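Local coordinates for protein Phospholipase/Carboxylesterase (Dyadobacter fermentans, PDB 4H0C) that probably hydrolyses carboxylic esters, and perhaps palmitoyl thioesters on proteins, as a member of the alpha/beta-hydrolase superfamily, at residues V18-V26 against V88-I97; K43-A51 against I201-K210. All coordinates share one frame; numbering follows the deposited sequence. Where two conformers were deposited one is given.

Interaction 1 (V18-V26 against V88-I97)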
loop_
_atom_site.group_PDB
_atom_site.type_symbol
_atom_site.label_atom_id
_atom_site.label_comp_id
_atom_site.label_asym_id
_atom_site.label_seq_id
_atom_site.Cartn_x
_atom_site.Cartn_y
_atom_site.Cartn_z
ATOM N N VAL A 18 19.252 4.190 -6.613
ATOM C CA VAL A 18 18.905 2.778 -6.515
ATOM C C VAL A 18 20.108 1.826 -6.593
ATOM O O VAL A 18 20.113 0.783 -5.943
ATOM C CB VAL A 18 17.758 2.405 -7.482
ATOM C CG1 VAL A 18 18.275 2.342 -8.901
ATOM C CG2 VAL A 18 17.086 1.106 -7.045
ATOM N N GLN A 19 21.130 2.215 -7.358
ATOM C CA GLN A 19 22.333 1.401 -7.478
ATOM C C GLN A 19 23.094 1.249 -6.157
ATOM O O GLN A 19 23.894 0.321 -6.006
ATOM C CB GLN A 19 23.280 1.953 -8.551
ATOM C CG GLN A 19 22.724 1.951 -9.975
ATOM C CD GLN A 19 23.476 2.932 -10.885
ATOM O OE1 GLN A 19 23.468 4.148 -10.642
ATOM N NE2 GLN A 19 24.130 2.412 -11.929
ATOM N N ARG A 20 22.868 2.151 -5.206
ATOM C CA ARG A 20 23.600 2.088 -3.941
ATOM C C ARG A 20 22.732 1.539 -2.807
ATOM O O ARG A 20 23.248 1.069 -1.794
ATOM C CB ARG A 20 24.189 3.461 -3.588
ATOM C CG ARG A 20 25.344 3.852 -4.510
ATOM C CD ARG A 20 26.174 5.063 -4.082
ATOM N NE ARG A 20 27.111 5.381 -5.167
ATOM C CZ ARG A 20 28.305 4.808 -5.328
ATOM N NH1 ARG A 20 28.734 3.907 -4.466
ATOM N NH2 ARG A 20 29.070 5.128 -6.369
ATOM N N ALA A 21 21.415 1.573 -3.005
ATOM C CA ALA A 21 20.464 1.318 -1.927
ATOM C C ALA A 21 20.428 -0.140 -1.476
ATOM O O ALA A 21 20.435 -1.052 -2.303
ATOM C CB ALA A 21 19.080 1.776 -2.345
ATOM N N LYS A 22 20.403 -0.317 -0.155
ATOM C CA LYS A 22 20.223 -1.603 0.506
ATOM C C LYS A 22 18.741 -2.026 0.483
ATOM O O LYS A 22 18.420 -3.215 0.530
ATOM C CB LYS A 22 20.692 -1.496 1.968
ATOM C CG LYS A 22 22.117 -0.981 2.141
ATOM C CD LYS A 22 22.590 -0.986 3.594
ATOM C CE LYS A 22 21.955 0.150 4.385
ATOM N NZ LYS A 22 22.405 1.501 3.940
ATOM N N LYS A 23 17.849 -1.041 0.419
ATOM C CA LYS A 23 16.411 -1.265 0.566
ATOM C C LYS A 23 15.664 -0.321 -0.367
ATOM O O LYS A 23 16.242 0.668 -0.863
ATOM C CB LYS A 23 15.969 -0.990 2.022
ATOM C CG LYS A 23 16.715 -1.754 3.082
ATOM C CD LYS A 23 16.313 -1.313 4.478
ATOM C CE LYS A 23 16.784 -2.348 5.497
ATOM N NZ LYS A 23 16.487 -1.859 6.872
ATOM N N ALA A 24 14.388 -0.617 -0.604
ATOM C CA ALA A 24 13.552 0.249 -1.413
ATOM C C ALA A 24 12.193 0.323 -0.810
ATOM O O ALA A 24 11.794 -0.578 -0.065
ATOM C CB ALA A 24 13.442 -0.276 -2.833
ATOM N N VAL A 25 11.478 1.391 -1.127
ATOM C CA VAL A 25 10.092 1.510 -0.658
ATOM C C VAL A 25 9.223 1.999 -1.808
ATOM O O VAL A 25 9.606 2.942 -2.525
ATOM C CB VAL A 25 9.939 2.434 0.580
ATOM C CG1 VAL A 25 10.383 3.876 0.282
ATOM C CG2 VAL A 25 8.480 2.425 1.051
ATOM N N VAL A 26 8.101 1.311 -2.017
ATOM C CA VAL A 26 7.094 1.694 -2.987
ATOM C C VAL A 26 6.031 2.480 -2.222
ATOM O O VAL A 26 5.412 1.935 -1.313
ATOM C CB VAL A 26 6.459 0.441 -3.646
ATOM C CG1 VAL A 26 5.362 0.878 -4.605
ATOM C CG2 VAL A 26 7.524 -0.398 -4.329
ATOM N N VAL A 88 6.787 -1.487 -11.008
ATOM C CA VAL A 88 7.714 -0.829 -10.091
ATOM C C VAL A 88 8.513 -1.873 -9.308
ATOM O O VAL A 88 9.756 -1.793 -9.247
ATOM C CB VAL A 88 6.975 0.122 -9.108
ATOM C CG1 VAL A 88 7.924 0.626 -8.008
ATOM C CG2 VAL A 88 6.323 1.284 -9.862
ATOM N N VAL A 89 7.810 -2.864 -8.737
ATOM C CA VAL A 89 8.498 -3.972 -8.029
ATOM C C VAL A 89 9.501 -4.681 -8.935
ATOM O O VAL A 89 10.657 -4.919 -8.529
ATOM C CB VAL A 89 7.522 -4.979 -7.377
ATOM C CG1 VAL A 89 8.271 -6.190 -6.819
ATOM C CG2 VAL A 89 6.660 -4.278 -6.302
ATOM N N ALA A 90 9.080 -4.996 -10.162
ATOM C CA ALA A 90 9.970 -5.631 -11.129
ATOM C C ALA A 90 11.211 -4.784 -11.408
ATOM O O ALA A 90 12.325 -5.310 -11.473
ATOM C CB ALA A 90 9.226 -5.935 -12.434
ATOM N N GLU A 91 11.029 -3.476 -11.579
ATOM C CA GLU A 91 12.181 -2.573 -11.812
ATOM C C GLU A 91 13.179 -2.608 -10.649
ATOM O O GLU A 91 14.397 -2.738 -10.854
ATOM C CB GLU A 91 11.711 -1.141 -12.077
ATOM C CG GLU A 91 11.070 -0.955 -13.446
ATOM C CD GLU A 91 10.776 0.503 -13.793
ATOM O OE1 GLU A 91 9.940 0.733 -14.690
ATOM O OE2 GLU A 91 11.373 1.417 -13.178
ATOM N N ILE A 92 12.648 -2.527 -9.429
ATOM C CA ILE A 92 13.469 -2.576 -8.224
ATOM C C ILE A 92 14.271 -3.878 -8.171
ATOM O O ILE A 92 15.499 -3.858 -7.941
ATOM C CB ILE A 92 12.628 -2.376 -6.951
ATOM C CG1 ILE A 92 12.041 -0.969 -6.965
ATOM C CG2 ILE A 92 13.493 -2.547 -5.695
ATOM C CD1 ILE A 92 10.893 -0.732 -5.990
ATOM N N GLU A 93 13.601 -5.010 -8.405
ATOM C CA GLU A 93 14.317 -6.277 -8.382
ATOM C C GLU A 93 15.373 -6.337 -9.481
ATOM O O GLU A 93 16.445 -6.883 -9.251
ATOM C CB GLU A 93 13.366 -7.470 -8.480
ATOM C CG GLU A 93 12.429 -7.578 -7.276
ATOM C CD GLU A 93 11.486 -8.764 -7.393
ATOM O OE1 GLU A 93 10.335 -8.572 -7.816
ATOM O OE2 GLU A 93 11.897 -9.891 -7.088
ATOM N N ALA A 94 15.102 -5.739 -10.642
ATOM C CA ALA A 94 16.094 -5.727 -11.730
ATOM C C ALA A 94 17.309 -4.836 -11.413
ATOM O O ALA A 94 18.374 -4.994 -12.019
ATOM C CB ALA A 94 15.460 -5.339 -13.068
ATOM N N GLN A 95 17.141 -3.902 -10.472
ATOM C CA GLN A 95 18.242 -3.038 -10.012
ATOM C C GLN A 95 19.028 -3.739 -8.937
ATOM O O GLN A 95 19.999 -3.182 -8.418
ATOM C CB GLN A 95 17.723 -1.717 -9.422
ATOM C CG GLN A 95 16.838 -0.876 -10.333
ATOM C CD GLN A 95 17.622 -0.080 -11.358
ATOM O OE1 GLN A 95 18.859 -0.150 -11.424
ATOM N NE2 GLN A 95 16.900 0.698 -12.167
ATOM N N GLY A 96 18.624 -4.965 -8.595
ATOM C CA GLY A 96 19.371 -5.814 -7.656
ATOM C C GLY A 96 18.945 -5.760 -6.186
ATOM O O GLY A 96 19.681 -6.236 -5.309
ATOM N N ILE A 97 17.769 -5.190 -5.915
ATOM C CA ILE A 97 17.214 -5.166 -4.555
ATOM C C ILE A 97 16.158 -6.256 -4.493
ATOM O O ILE A 97 15.129 -6.159 -5.190
ATOM C CB ILE A 97 16.644 -3.778 -4.172
ATOM C CG1 ILE A 97 17.797 -2.752 -4.183
ATOM C CG2 ILE A 97 15.905 -3.824 -2.818
ATOM C CD1 ILE A 97 17.391 -1.307 -3.972
HETATM O O HOH W 1 21.037 -1.858 -6.179
#
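Ile97 packs against Ala21 and Ala24, where helix 77-94 has ended and the chain turns back toward strand 23-28. Followed outward from CB, its side chain divides in two. CG2 lies against the start of the strand, 4.2 Å from Ala24 N. CG1, anti to the carbonyl carbon (chi1 -63°), passes near Ala21 O and carries CD1 in among Val18, Ala21 and Ala24. There CD1 lies 3.5 Å from Ala21 O and touches Ala21 CB and Val18 CG2, both at 3.9 Å, filling the angle between the 18-22 loop and the strand. Further along, strand and helix run almost antiparallel (170°, segment axes 9.8 Å apart), as in the alpha/beta sandwich of this superfamily. Ala24 suits its place because a side chain ending at CB lets the helix come close, Ile92 CG2 lying 3.7 Å from Ala24 CB. Val26 CG2 meets Val88 CG1 tip to tip at 3.8 Å and touches Ile92 CD1. At the outer end Val18 crosses Gln95 at about a right angle; CG1 lies 3.5 Å from Gln95 CD, and CG2 covers the aliphatic CB and CG. Cut back to an alanine, Val18 would lose both methyls, which is likely to strip most of the apolar cover from Gln95 and open a gap beside Ile97 CD1. Gly96, with positive phi, closes the helix in a Schellman motif and so sends Ile97 inward. No direct hydrogen bond joins the segments; a water donating to both Val18 O and Gln95 O is the polar link, so the contact rests mainly on apolar burial and fit.

Interaction 2 (K43-A51 against I201-K210). With NA (sodium ion), chain D.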
loop_
_atom_site.group_PDB
_atom_site.type_symbol
_atom_site.label_atom_id
_atom_site.label_comp_id
_atom_site.label_asym_id
_atom_site.label_seq_id
_atom_site.Cartn_x
_atom_site.Cartn_y
_atom_site.Cartn_z
ATOM N N LYS A 43 10.023 12.832 5.186
ATOM C CA LYS A 43 10.428 13.828 6.179
ATOM C C LYS A 43 10.132 13.379 7.611
ATOM O O LYS A 43 10.728 13.900 8.550
ATOM C CB LYS A 43 9.784 15.182 5.896
ATOM C CG LYS A 43 10.343 15.877 4.663
ATOM C CD LYS A 43 9.549 17.137 4.378
ATOM C CE LYS A 43 9.832 17.674 2.987
ATOM N NZ LYS A 43 8.814 18.691 2.616
ATOM N N VAL A 44 9.216 12.416 7.773
ATOM C CA VAL A 44 8.771 11.943 9.102
ATOM C C VAL A 44 8.877 10.419 9.295
ATOM O O VAL A 44 9.006 9.951 10.429
ATOM C CB VAL A 44 7.351 12.453 9.501
ATOM C CG1 VAL A 44 7.349 13.969 9.641
ATOM C CG2 VAL A 44 6.265 11.987 8.526
ATOM N N LEU A 45 8.819 9.654 8.202
ATOM C CA LEU A 45 9.065 8.216 8.243
ATOM C C LEU A 45 10.551 7.912 8.082
ATOM O O LEU A 45 11.258 8.604 7.328
ATOM C CB LEU A 45 8.298 7.527 7.114
ATOM C CG LEU A 45 6.779 7.501 7.251
ATOM C CD1 LEU A 45 6.137 6.989 5.966
ATOM C CD2 LEU A 45 6.352 6.642 8.438
ATOM N N LYS A 46 11.019 6.879 8.792
ATOM C CA LYS A 46 12.424 6.443 8.731
ATOM C C LYS A 46 12.673 5.682 7.426
ATOM O O LYS A 46 12.641 4.444 7.408
ATOM C CB LYS A 46 12.740 5.568 9.965
ATOM C CG LYS A 46 14.192 5.138 10.111
ATOM C CD LYS A 46 14.496 4.557 11.497
ATOM C CE LYS A 46 15.431 3.352 11.432
ATOM N NZ LYS A 46 16.453 3.354 10.349
ATOM N N LEU A 47 12.918 6.422 6.339
ATOM C CA LEU A 47 13.125 5.821 5.008
ATOM C C LEU A 47 14.490 6.190 4.437
ATOM O O LEU A 47 14.721 6.087 3.236
ATOM C CB LEU A 47 12.031 6.285 4.049
ATOM C CG LEU A 47 10.612 5.908 4.494
ATOM C CD1 LEU A 47 9.615 6.609 3.597
ATOM C CD2 LEU A 47 10.411 4.395 4.472
ATOM N N ASP A 48 15.393 6.641 5.297
ATOM C CA ASP A 48 16.635 7.244 4.812
ATOM C C ASP A 48 17.590 6.240 4.138
ATOM O O ASP A 48 18.488 6.658 3.410
ATOM C CB ASP A 48 17.326 8.019 5.930
ATOM C CG ASP A 48 17.875 7.112 6.984
ATOM O OD1 ASP A 48 17.062 6.548 7.746
ATOM O OD2 ASP A 48 19.118 6.960 7.044
ATOM N N GLU A 49 17.378 4.932 4.355
ATOM C CA GLU A 49 18.183 3.898 3.669
ATOM C C GLU A 49 17.508 3.347 2.402
ATOM O O GLU A 49 18.075 2.480 1.698
ATOM C CB GLU A 49 18.555 2.764 4.621
ATOM C CG GLU A 49 19.546 3.209 5.681
ATOM C CD GLU A 49 19.756 2.186 6.773
ATOM O OE1 GLU A 49 18.761 1.827 7.452
ATOM O OE2 GLU A 49 20.915 1.748 6.955
HETATM N N MSE A 50 16.338 3.893 2.069
HETATM C CA MSE A 50 15.571 3.367 0.934
HETATM C C MSE A 50 15.709 4.192 -0.342
HETATM O O MSE A 50 15.741 5.443 -0.311
HETATM C CB MSE A 50 14.078 3.276 1.235
HETATM C CG MSE A 50 13.640 2.074 2.119
HETATM SE SE MSE A 50 14.319 2.302 3.920
HETATM C CE MSE A 50 13.109 1.038 4.754
ATOM N N ALA A 51 15.769 3.464 -1.458
ATOM C CA ALA A 51 15.456 4.034 -2.763
ATOM C C ALA A 51 13.935 4.160 -2.767
ATOM O O ALA A 51 13.238 3.185 -2.513
ATOM C CB ALA A 51 15.944 3.126 -3.885
ATOM N N ILE A 201 2.869 7.347 12.841
ATOM C CA ILE A 201 4.216 7.588 12.316
ATOM C C ILE A 201 5.283 7.022 13.258
ATOM O O ILE A 201 6.178 6.298 12.797
ATOM C CB ILE A 201 4.477 9.090 12.047
ATOM C CG1 ILE A 201 3.573 9.595 10.911
ATOM C CG2 ILE A 201 5.956 9.348 11.716
ATOM C CD1 ILE A 201 3.824 8.935 9.567
ATOM N N GLN A 202 5.181 7.346 14.553
ATOM C CA GLN A 202 6.150 6.869 15.550
ATOM C C GLN A 202 6.110 5.354 15.640
ATOM O O GLN A 202 7.156 4.701 15.759
ATOM C CB GLN A 202 5.841 7.377 16.958
ATOM C CG GLN A 202 5.821 8.874 17.187
ATOM C CD GLN A 202 5.620 9.202 18.664
ATOM O OE1 GLN A 202 4.594 9.772 19.059
ATOM N NE2 GLN A 202 6.597 8.819 19.497
ATOM N N LEU A 203 4.893 4.806 15.648
ATOM C CA LEU A 203 4.733 3.373 15.801
ATOM C C LEU A 203 5.357 2.637 14.630
ATOM O O LEU A 203 6.058 1.638 14.828
ATOM C CB LEU A 203 3.269 2.986 15.989
ATOM C CG LEU A 203 3.027 1.516 16.337
ATOM C CD1 LEU A 203 3.916 1.032 17.483
ATOM C CD2 LEU A 203 1.544 1.354 16.650
ATOM N N VAL A 204 5.128 3.145 13.421
ATOM C CA VAL A 204 5.717 2.525 12.235
ATOM C C VAL A 204 7.250 2.629 12.300
ATOM O O VAL A 204 7.971 1.677 11.963
ATOM C CB VAL A 204 5.132 3.118 10.936
ATOM C CG1 VAL A 204 5.993 2.752 9.744
ATOM C CG2 VAL A 204 3.712 2.585 10.737
ATOM N N ASN A 205 7.752 3.776 12.744
ATOM C CA ASN A 205 9.212 3.962 12.813
ATOM C C ASN A 205 9.898 3.035 13.801
ATOM O O ASN A 205 11.034 2.632 13.574
ATOM C CB ASN A 205 9.553 5.418 13.145
ATOM C CG ASN A 205 9.322 6.353 11.977
ATOM O OD1 ASN A 205 9.205 5.924 10.820
ATOM N ND2 ASN A 205 9.269 7.644 12.271
ATOM N N ASN A 206 9.192 2.695 14.881
ATOM C CA ASN A 206 9.726 1.829 15.942
ATOM C C ASN A 206 9.478 0.340 15.728
ATOM O O ASN A 206 9.955 -0.489 16.509
ATOM C CB ASN A 206 9.175 2.251 17.303
ATOM C CG ASN A 206 9.649 3.624 17.715
ATOM O OD1 ASN A 206 10.823 3.972 17.570
ATOM N ND2 ASN A 206 8.734 4.413 18.241
ATOM N N THR A 207 8.748 0.007 14.662
ATOM C CA THR A 207 8.403 -1.382 14.367
ATOM C C THR A 207 8.812 -1.744 12.945
ATOM O O THR A 207 9.927 -2.235 12.722
ATOM C CB THR A 207 6.905 -1.681 14.638
ATOM O OG1 THR A 207 6.065 -0.834 13.830
ATOM C CG2 THR A 207 6.572 -1.459 16.133
ATOM N N ILE A 208 7.923 -1.500 11.991
ATOM C CA ILE A 208 8.179 -1.867 10.581
ATOM C C ILE A 208 9.518 -1.298 10.079
ATOM O O ILE A 208 10.276 -1.981 9.366
ATOM C CB ILE A 208 7.072 -1.374 9.610
ATOM C CG1 ILE A 208 5.642 -1.676 10.114
ATOM C CG2 ILE A 208 7.313 -1.933 8.207
ATOM C CD1 ILE A 208 5.317 -3.141 10.377
ATOM N N LEU A 209 9.799 -0.048 10.455
ATOM C CA LEU A 209 10.987 0.645 9.960
ATOM C C LEU A 209 12.128 0.685 10.960
ATOM O O LEU A 209 13.075 1.445 10.763
ATOM C CB LEU A 209 10.637 2.060 9.459
ATOM C CG LEU A 209 9.579 2.123 8.341
ATOM C CD1 LEU A 209 9.205 3.567 8.037
ATOM C CD2 LEU A 209 10.032 1.418 7.067
ATOM N N LYS A 210 12.047 -0.140 12.009
ATOM C CA LYS A 210 13.114 -0.261 13.012
ATOM C C LYS A 210 14.434 -0.596 12.332
ATOM O O LYS A 210 15.494 -0.078 12.692
ATOM C CB LYS A 210 12.781 -1.357 14.038
ATOM C CG LYS A 210 13.600 -1.297 15.323
ATOM C CD LYS A 210 13.285 -2.474 16.247
ATOM C CE LYS A 210 14.393 -3.533 16.251
ATOM N NZ LYS A 210 15.627 -3.102 16.982
ATOM O OXT LYS A 210 14.465 -1.407 11.396
HETATM NA NA NA D . 13.008 -2.264 9.170
HETATM O O HOH W 2 14.431 -0.755 7.639
HETATM O O HOH W 3 13.486 -4.297 8.396
#
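The backbone of 43-51 passes closest to the final helix at Lys46 and Asn205, CA atoms 5.8 Å apart, and an inverse gamma turn centred on Lys46 followed by a type I turn from Leu47 to Met50 leads it into strand 50-55. The contact joins the C-terminal helix of the alpha/beta-hydrolase fold to the loop entering a strand of its central sheet. Asn205 grips that loop with both ends of its amide. ND2 donates to Val44 O at 3.0 Å, nearly straight and within both amide and carbonyl planes, while OD1 accepts from Lys46 N at 2.9 Å, the donor standing 48° out of the side-chain carbonyl plane. Asparagine suits the place because one short, flat group offers a donor and an acceptor to backbone atoms two residues apart, which should fix its rotation. Apolar chains flank the amide. On one flank Ile201 CD1 lies 3.6 Å from Leu45 CD2, the side chains crossing at about a right angle, and Ile201 CG2 sits against Val44 O. Beyond the helix Leu209 reaches into the loop: with CG anti to the carbonyl carbon (chi1 -58°), CD1 meets Leu47 CD2 at 3.9 Å and CD2 meets the selenomethionine methyl, Met50 CE. The Lys46 chain leaves extended, then bends at its outer two torsions, bringing CE within 3.1 Å of Leu209 O. Close to Leu209 the chain terminus helps bind a sodium ion, held by Ile208 O and Lys210 OXT, each at 2.8 Å, and by two waters.

In the fold
Interactions 1 and 2 lie with their centres 17 Å apart on one mixed sheet, whose strands 23-28 and 50-55 are parallel neighbours. They meet directly where Lys23 O and Val25 N pair with the backbone of Ala51. Along the chain their segments alternate: 18-26, 43-51, 88-97, 201-210. Strand 50-55 is followed by helix 77-94, whose last turns form one side of interaction 1, while the C-terminal helix 198-206 belongs to interaction 2. Early strands are thereby tied to both the middle and the end of the chain within one alpha/beta-hydrolase domain. The sodium ion bound at the C-terminus also lies about 4 Å from the nearest atom of the Lys23 side chain.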